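Local coordinates for epidermin modifying enzyme EPID (Staphylococcus epidermidis, PDB 1G63), which catalyses the FMN-dependent oxidative decarboxylation of the C-terminal cysteine of the epidermin precursor, leaving a carbon-carbon double bond, at residues P81-A84 against N85-N88; C95-L98 against L99-V102; K139-S142 against P143-N146. All coordinates share one frame; numbering follows the deposited sequence.

Interaction 1 (P81-A84 against N85-N88); sequences PASA and NTIN. With FMN (flavin mononucleotide), chain N.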
loop_
_atom_site.group_PDB
_atom_site.type_symbol
_atom_site.label_atom_id
_atom_site.label_comp_id
_atom_site.label_asym_id
_atom_site.label_seq_id
_atom_site.Cartn_x
_atom_site.Cartn_y
_atom_site.Cartn_z
ATOM N N PRO B 81 26.199 -17.785 13.217
ATOM C CA PRO B 81 27.281 -18.243 12.334
ATOM C C PRO B 81 27.863 -17.003 11.673
ATOM O O PRO B 81 27.180 -15.980 11.566
ATOM C CB PRO B 81 26.569 -19.119 11.301
ATOM C CG PRO B 81 25.176 -19.305 11.845
ATOM C CD PRO B 81 24.891 -18.059 12.607
ATOM N N ALA B 82 29.113 -17.091 11.235
ATOM C CA ALA B 82 29.761 -15.967 10.579
ATOM C C ALA B 82 29.912 -16.251 9.088
ATOM O O ALA B 82 30.585 -17.205 8.689
ATOM C CB ALA B 82 31.114 -15.714 11.206
ATOM N N SER B 83 29.278 -15.418 8.272
ATOM C CA SER B 83 29.330 -15.559 6.815
ATOM C C SER B 83 30.626 -14.981 6.258
ATOM O O SER B 83 31.273 -14.148 6.896
ATOM C CB SER B 83 28.150 -14.821 6.180
ATOM O OG SER B 83 28.212 -13.431 6.480
ATOM N N ALA B 84 30.995 -15.425 5.060
ATOM C CA ALA B 84 32.199 -14.933 4.418
ATOM C C ALA B 84 32.056 -13.424 4.253
ATOM O O ALA B 84 32.991 -12.673 4.504
ATOM C CB ALA B 84 32.376 -15.597 3.064
ATOM N N ASN B 85 30.866 -12.989 3.852
ATOM C CA ASN B 85 30.586 -11.578 3.639
ATOM C C ASN B 85 30.853 -10.697 4.865
ATOM O O ASN B 85 31.552 -9.687 4.769
ATOM C CB ASN B 85 29.139 -11.393 3.183
ATOM C CG ASN B 85 28.761 -9.922 3.025
ATOM O OD1 ASN B 85 27.892 -9.408 3.735
ATOM N ND2 ASN B 85 29.420 -9.240 2.099
ATOM N N THR B 86 30.300 -11.071 6.013
ATOM C CA THR B 86 30.497 -10.291 7.219
ATOM C C THR B 86 31.945 -10.344 7.700
ATOM O O THR B 86 32.481 -9.344 8.179
ATOM C CB THR B 86 29.544 -10.752 8.342
ATOM O OG1 THR B 86 28.219 -10.301 8.034
ATOM C CG2 THR B 86 29.961 -10.179 9.684
ATOM N N ILE B 87 32.579 -11.504 7.565
ATOM C CA ILE B 87 33.967 -11.641 7.967
ATOM C C ILE B 87 34.792 -10.635 7.158
ATOM O O ILE B 87 35.567 -9.867 7.713
ATOM C CB ILE B 87 34.487 -13.070 7.691
ATOM C CG1 ILE B 87 33.852 -14.059 8.668
ATOM C CG2 ILE B 87 36.011 -13.112 7.803
ATOM C CD1 ILE B 87 34.176 -15.524 8.358
ATOM N N ASN B 88 34.588 -10.620 5.846
ATOM C CA ASN B 88 35.326 -9.712 4.980
ATOM C C ASN B 88 35.000 -8.236 5.226
ATOM O O ASN B 88 35.855 -7.372 5.062
ATOM C CB ASN B 88 35.090 -10.107 3.524
ATOM C CG ASN B 88 35.680 -11.473 3.194
ATOM O OD1 ASN B 88 35.247 -12.150 2.256
ATOM N ND2 ASN B 88 36.682 -11.880 3.959
HETATM N N1 FMN N . 27.033 -17.454 3.055
HETATM C C2 FMN N . 27.949 -17.912 3.966
HETATM O O2 FMN N . 28.953 -17.326 4.252
HETATM N N3 FMN N . 27.707 -19.167 4.618
HETATM C C4 FMN N . 26.632 -19.961 4.408
HETATM O O4 FMN N . 26.529 -21.045 5.002
HETATM C C4A FMN N . 25.664 -19.485 3.411
HETATM N N5 FMN N . 24.551 -20.166 3.165
HETATM C C5A FMN N . 23.587 -19.618 2.366
HETATM C C6 FMN N . 22.315 -20.313 2.175
HETATM C C7 FMN N . 21.365 -19.894 1.288
HETATM C C7M FMN N . 20.036 -20.647 1.126
HETATM C C8 FMN N . 21.508 -18.561 0.668
HETATM C C8M FMN N . 20.426 -17.985 -0.214
HETATM C C9 FMN N . 22.723 -17.901 0.816
HETATM C C9A FMN N . 23.768 -18.371 1.635
HETATM N N10 FMN N . 25.024 -17.718 1.838
HETATM C C10 FMN N . 25.944 -18.168 2.777
HETATM C "C1'" FMN N . 25.289 -16.438 1.164
HETATM C "C2'" FMN N . 24.934 -15.271 2.119
HETATM O "O2'" FMN N . 23.584 -15.275 2.587
HETATM C "C3'" FMN N . 25.203 -13.934 1.431
HETATM O "O3'" FMN N . 26.632 -13.826 1.128
HETATM C "C4'" FMN N . 24.776 -12.696 2.206
HETATM O "O4'" FMN N . 24.898 -11.503 1.390
HETATM C "C5'" FMN N . 25.513 -12.487 3.519
HETATM O "O5'" FMN N . 24.958 -11.366 4.238
HETATM P P FMN N . 25.264 -11.074 5.768
HETATM O O1P FMN N . 26.750 -10.965 5.906
HETATM O O2P FMN N . 24.660 -12.163 6.569
HETATM O O3P FMN N . 24.543 -9.706 6.046
#

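Interaction 2 (C95-L98 against L99-V102); sequences CDNL and LTTV. With FMN (flavin mononucleotide), chain M.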
loop_
_atom_site.group_PDB
_atom_site.type_symbol
_atom_site.label_atom_id
_atom_site.label_comp_id
_atom_site.label_asym_id
_atom_site.label_seq_id
_atom_site.Cartn_x
_atom_site.Cartn_y
_atom_site.Cartn_z
ATOM N N CYS B 95 31.080 -1.090 8.006
ATOM C CA CYS B 95 29.992 -1.228 8.954
ATOM C C CYS B 95 28.728 -0.542 8.443
ATOM O O CYS B 95 28.327 0.509 8.947
ATOM C CB CYS B 95 30.420 -0.665 10.319
ATOM S SG CYS B 95 31.420 0.837 10.226
ATOM N N ASP B 96 28.090 -1.164 7.452
ATOM C CA ASP B 96 26.886 -0.610 6.839
ATOM C C ASP B 96 25.538 -1.099 7.390
ATOM O O ASP B 96 24.490 -0.807 6.816
ATOM C CB ASP B 96 26.933 -0.800 5.315
ATOM C CG ASP B 96 27.131 -2.250 4.902
ATOM O OD1 ASP B 96 27.106 -3.156 5.765
ATOM O OD2 ASP B 96 27.303 -2.480 3.695
ATOM N N ASN B 97 25.568 -1.851 8.488
ATOM C CA ASN B 97 24.352 -2.301 9.161
ATOM C C ASN B 97 24.684 -2.357 10.660
ATOM O O ASN B 97 25.851 -2.263 11.031
ATOM C CB ASN B 97 23.851 -3.661 8.625
ATOM C CG ASN B 97 24.886 -4.765 8.720
ATOM O OD1 ASN B 97 25.618 -4.865 9.708
ATOM N ND2 ASN B 97 24.939 -5.617 7.694
ATOM N N LEU B 98 23.678 -2.490 11.518
ATOM C CA LEU B 98 23.919 -2.505 12.959
ATOM C C LEU B 98 24.894 -3.575 13.432
ATOM O O LEU B 98 25.829 -3.273 14.179
ATOM C CB LEU B 98 22.597 -2.637 13.734
ATOM C CG LEU B 98 22.717 -2.599 15.271
ATOM C CD1 LEU B 98 23.371 -1.302 15.721
ATOM C CD2 LEU B 98 21.340 -2.741 15.913
ATOM N N LEU B 99 24.684 -4.815 13.001
ATOM C CA LEU B 99 25.549 -5.922 13.407
ATOM C C LEU B 99 27.012 -5.616 13.120
ATOM O O LEU B 99 27.889 -5.714 13.976
ATOM C CB LEU B 99 25.151 -7.202 12.670
ATOM C CG LEU B 99 25.972 -8.470 12.948
ATOM C CD1 LEU B 99 25.117 -9.706 12.669
ATOM C CD2 LEU B 99 27.241 -8.492 12.090
ATOM N N THR B 100 27.252 -5.228 11.889
ATOM C CA THR B 100 28.576 -4.933 11.425
ATOM C C THR B 100 29.164 -3.671 12.109
ATOM O O THR B 100 30.378 -3.564 12.312
ATOM C CB THR B 100 28.501 -4.862 9.888
ATOM O OG1 THR B 100 29.710 -5.353 9.329
ATOM C CG2 THR B 100 28.229 -3.481 9.421
ATOM N N THR B 101 28.303 -2.732 12.501
ATOM C CA THR B 101 28.767 -1.529 13.205
ATOM C C THR B 101 29.146 -1.910 14.644
ATOM O O THR B 101 30.074 -1.349 15.233
ATOM C CB THR B 101 27.672 -0.432 13.255
ATOM O OG1 THR B 101 27.442 0.072 11.939
ATOM C CG2 THR B 101 28.094 0.715 14.160
ATOM N N VAL B 102 28.408 -2.859 15.210
ATOM C CA VAL B 102 28.685 -3.340 16.557
ATOM C C VAL B 102 30.028 -4.076 16.567
ATOM O O VAL B 102 30.811 -3.941 17.512
ATOM C CB VAL B 102 27.555 -4.290 17.052
ATOM C CG1 VAL B 102 28.045 -5.176 18.203
ATOM C CG2 VAL B 102 26.358 -3.456 17.504
HETATM N N1 FMN M . 28.855 6.238 13.039
HETATM C C2 FMN M . 29.941 7.074 12.961
HETATM O O2 FMN M . 30.914 6.860 12.297
HETATM N N3 FMN M . 29.927 8.277 13.720
HETATM C C4 FMN M . 28.927 8.683 14.531
HETATM O O4 FMN M . 29.038 9.736 15.169
HETATM C C4A FMN M . 27.773 7.778 14.644
HETATM N N5 FMN M . 26.718 8.104 15.379
HETATM C C5A FMN M . 25.603 7.327 15.327
HETATM C C6 FMN M . 24.401 7.733 16.052
HETATM C C7 FMN M . 23.287 6.937 16.158
HETATM C C7M FMN M . 22.034 7.411 16.918
HETATM C C8 FMN M . 23.192 5.727 15.317
HETATM C C8M FMN M . 21.940 4.892 15.284
HETATM C C9 FMN M . 24.342 5.312 14.645
HETATM C C9A FMN M . 25.540 6.058 14.616
HETATM N N10 FMN M . 26.726 5.689 13.920
HETATM C C10 FMN M . 27.813 6.545 13.820
HETATM C "C1'" FMN M . 26.754 4.435 13.139
HETATM C "C2'" FMN M . 26.404 4.738 11.662
HETATM O "O2'" FMN M . 25.130 5.368 11.472
HETATM C "C3'" FMN M . 26.424 3.449 10.845
HETATM O "O3'" FMN M . 27.759 2.878 10.883
HETATM C "C4'" FMN M . 25.995 3.576 9.390
HETATM O "O4'" FMN M . 25.872 2.271 8.781
HETATM C "C5'" FMN M . 26.902 4.449 8.538
HETATM O "O5'" FMN M . 26.353 4.609 7.218
HETATM P P FMN M . 26.834 5.706 6.195
HETATM O O1P FMN M . 28.287 5.509 6.015
HETATM O O2P FMN M . 26.477 7.061 6.721
HETATM O O3P FMN M . 26.020 5.400 4.882
#

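Interaction 3 (K139-S142 against P143-N146); sequences KVYS and PDMN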
loop_
_atom_site.group_PDB
_atom_site.type_symbol
_atom_site.label_atom_id
_atom_site.label_comp_id
_atom_site.label_asym_id
_atom_site.label_seq_id
_atom_site.Cartn_x
_atom_site.Cartn_y
_atom_site.Cartn_z
ATOM N N LYS B 139 39.638 -12.834 17.553
ATOM C CA LYS B 139 39.640 -14.289 17.620
ATOM C C LYS B 139 38.787 -14.915 16.517
ATOM O O LYS B 139 37.576 -14.689 16.434
ATOM C CB LYS B 139 39.153 -14.767 18.991
ATOM C CG LYS B 139 40.107 -14.468 20.142
ATOM C CD LYS B 139 40.114 -12.983 20.498
ATOM C CE LYS B 139 41.050 -12.682 21.672
ATOM N NZ LYS B 139 42.483 -12.984 21.358
ATOM N N VAL B 140 39.436 -15.691 15.663
ATOM C CA VAL B 140 38.755 -16.365 14.570
ATOM C C VAL B 140 38.967 -17.865 14.736
ATOM O O VAL B 140 40.078 -18.364 14.600
ATOM C CB VAL B 140 39.315 -15.931 13.199
ATOM C CG1 VAL B 140 38.530 -16.606 12.088
ATOM C CG2 VAL B 140 39.259 -14.428 13.060
ATOM N N TYR B 141 37.894 -18.580 15.025
ATOM C CA TYR B 141 37.951 -20.018 15.234
ATOM C C TYR B 141 38.187 -20.814 13.937
ATOM O O TYR B 141 37.717 -20.436 12.867
ATOM C CB TYR B 141 36.644 -20.421 15.925
ATOM C CG TYR B 141 36.413 -21.885 16.147
ATOM C CD1 TYR B 141 35.835 -22.677 15.153
ATOM C CD2 TYR B 141 36.710 -22.474 17.376
ATOM C CE1 TYR B 141 35.551 -24.024 15.383
ATOM C CE2 TYR B 141 36.435 -23.812 17.613
ATOM C CZ TYR B 141 35.856 -24.585 16.617
ATOM O OH TYR B 141 35.589 -25.916 16.851
ATOM N N SER B 142 38.944 -21.902 14.018
ATOM C CA SER B 142 39.180 -22.721 12.830
ATOM C C SER B 142 37.969 -23.621 12.651
ATOM O O SER B 142 37.706 -24.487 13.486
ATOM C CB SER B 142 40.434 -23.582 12.991
ATOM O OG SER B 142 41.601 -22.784 12.981
ATOM N N PRO B 143 37.213 -23.424 11.561
ATOM C CA PRO B 143 36.007 -24.192 11.228
ATOM C C PRO B 143 36.185 -25.699 11.360
ATOM O O PRO B 143 37.206 -26.247 10.949
ATOM C CB PRO B 143 35.733 -23.794 9.777
ATOM C CG PRO B 143 36.246 -22.404 9.710
ATOM C CD PRO B 143 37.543 -22.483 10.478
ATOM N N ASP B 144 35.187 -26.364 11.928
ATOM C CA ASP B 144 35.233 -27.813 12.076
ATOM C C ASP B 144 34.956 -28.413 10.700
ATOM O O ASP B 144 34.346 -27.761 9.845
ATOM C CB ASP B 144 34.184 -28.282 13.098
ATOM C CG ASP B 144 34.508 -27.824 14.508
ATOM O OD1 ASP B 144 35.612 -28.145 14.988
ATOM O OD2 ASP B 144 33.672 -27.144 15.135
ATOM N N MET B 145 35.416 -29.643 10.484
ATOM C CA MET B 145 35.232 -30.313 9.198
ATOM C C MET B 145 35.183 -31.838 9.322
ATOM O O MET B 145 36.061 -32.456 9.933
ATOM C CB MET B 145 36.369 -29.926 8.245
ATOM C CG MET B 145 36.617 -28.429 8.142
ATOM S SD MET B 145 37.712 -28.008 6.799
ATOM C CE MET B 145 39.306 -28.156 7.591
ATOM N N ASN B 146 34.152 -32.445 8.746
ATOM C CA ASN B 146 34.032 -33.896 8.780
ATOM C C ASN B 146 33.768 -34.392 7.360
ATOM O O ASN B 146 33.488 -33.596 6.466
ATOM C CB ASN B 146 32.904 -34.330 9.729
ATOM C CG ASN B 146 31.521 -34.220 9.102
ATOM O OD1 ASN B 146 31.089 -33.141 8.698
ATOM N ND2 ASN B 146 30.817 -35.346 9.025
#

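Interaction 1 (P81-A84 against N85-N88)
The contact is the N-cap of helix 84-91, at the corner where strand 76-82 of the Rossmann-like fold hands the chain over to the helix that receives FMN. Ser83 is the capping residue: its OG accepts a bond from Thr86 N at 3.2 Å, nearly straight at 165°. Because chi1 of 61° places OG between the backbone N and the carbonyl carbon, the hydroxyl bends back over the first turn. The same OG gives its hydrogen to the phosphate oxygen O1P of FMN, 2.9 Å away, so a single serine caps the helix and holds the cofactor. A short side chain that can donate and accept at once suits this place. Thr86 OG1 lies 2.7 Å from the same O1P, bringing a second hydroxyl close to the phosphate. At the other end of the cofactor, Ala84 N donates to the flavin oxygen O2 at 2.9 Å; the small methyl of Ala84 packs near O2 and also touches Met116. Below the cap, Ile87 N bonds to Ser83 O at 3.0 Å, and Ile87 CG1 packs on Ala82 CB at 4.1 Å, an apolar pair that also touches Ile112 of the neighbouring strand 110-114. A phosphate met at a helix N-terminus, just beyond a parallel strand, is the classic nucleotide-binding arrangement of Rossmann-like flavoproteins.

Interaction 2 (C95-L98 against L99-V102)
Asn97 O is gripped twice by Thr101: the backbone N approaches at 2.9 Å, the ordinary bond of a first helical turn, and the hydroxyl OG1 adds a second at 3.0 Å from above the carbonyl plane, 48° out of it. This is the start of helix 98-105, with Asn97 as its N-cap. Its side chain turns over the helix end, chi1 of 57° swinging CG in between the backbone N and the carbonyl carbon, and OD1 accepts from Thr100 N at 2.7 Å; the modelled position of OD1 is less certain, being crowded against Thr100. Asparagine is suited to such a cap, since its short amide can offer an oxygen to a helix N-H that has no earlier carbonyl to meet. The polar end of Thr100 looks back instead, OG1 bonding to Ile94 O, while Asp96 next to the cap forms a salt bridge with Lys89. Along the buried side, Leu98 CD1 rests at 4.1 Å from Val102 CG2 and both side chains also touch His67, the active-site residue, so that apolar branched chains line this face of the turn. Residues on both sides of the cap also bind a cofactor whose phosphate and flavin are bound largely by a neighbouring subunit, which makes this FMN site one shared between two chains. Cys95 O accepts hydrogen bonds from the ribityl hydroxyls O4' at 3.0 Å and O3' at 3.1 Å. Thr101 OG1 links the two networks, giving its hydrogen to Asn97 O and accepting from O3' of the FMN at 3.0 Å.

Interaction 3 (K139-S142 against P143-N146)
Tyr141 reaches past two residues of its own chain to Asp144, joining the chain just after strand 139-140 of the parallel sheet to the small antiparallel hairpin of 144-149 and 156-161. From CB the side chain leaves with CG anti to the backbone N (chi1 175°), which lays the ring alongside the extended link that follows. CD1 comes first to Pro143 N, 3.9 Å away and met obliquely. One atom further out, CE1 lies 3.7 Å from Asp144 OD2, an oxygen found at the ring edge and close to the ring plane. The hydroxyl then sits before the carboxylate, with Tyr141 OH equally 2.9 Å from Asp144 OD1 and from Asp144 OD2. Each of these is a weak bond, and the single phenol proton is not settled on either oxygen. Ring and carboxylate planes stand 73° apart, so the acid is turned well out of the plane of the phenol instead of continuing it. Between them the chain runs on, extended, through Pro143, whose ring atom CD lies 3.2 Å from Tyr141 O; with no N-H of its own, proline adds no backbone donor to this link. Two aromatic neighbours also meet the ring: Phe171 of helix 165-172 edge-to-face, and Phe113 with the planes at about 40°. Tyrosine therefore suits a half-buried border, its ring against the phenylalanines and its hydroxyl beside a partly exposed acid, which would most likely be negatively charged and act as the acceptor.

How the interactions relate
Interactions 1 and 2 are buried, and each is the N-cap of one of two consecutive helices, 84-91 and 98-105, which touch through Thr86 CG2 and Leu99 CD2. They serve different cofactors: 81-88 supplies phosphate and flavin contacts to one FMN, whereas 95-102 offers ribityl partners to an FMN held mainly by a neighbouring subunit. Each therefore represents one half of the same kind of shared site. Interaction 3 lies at the surface, about 23 Å from interaction 2 between centres and touching neither of the others. It reaches the same parallel sheet as interaction 1, but replaces helix capping with a weak phenol-carboxylate contact away from the annotated sites.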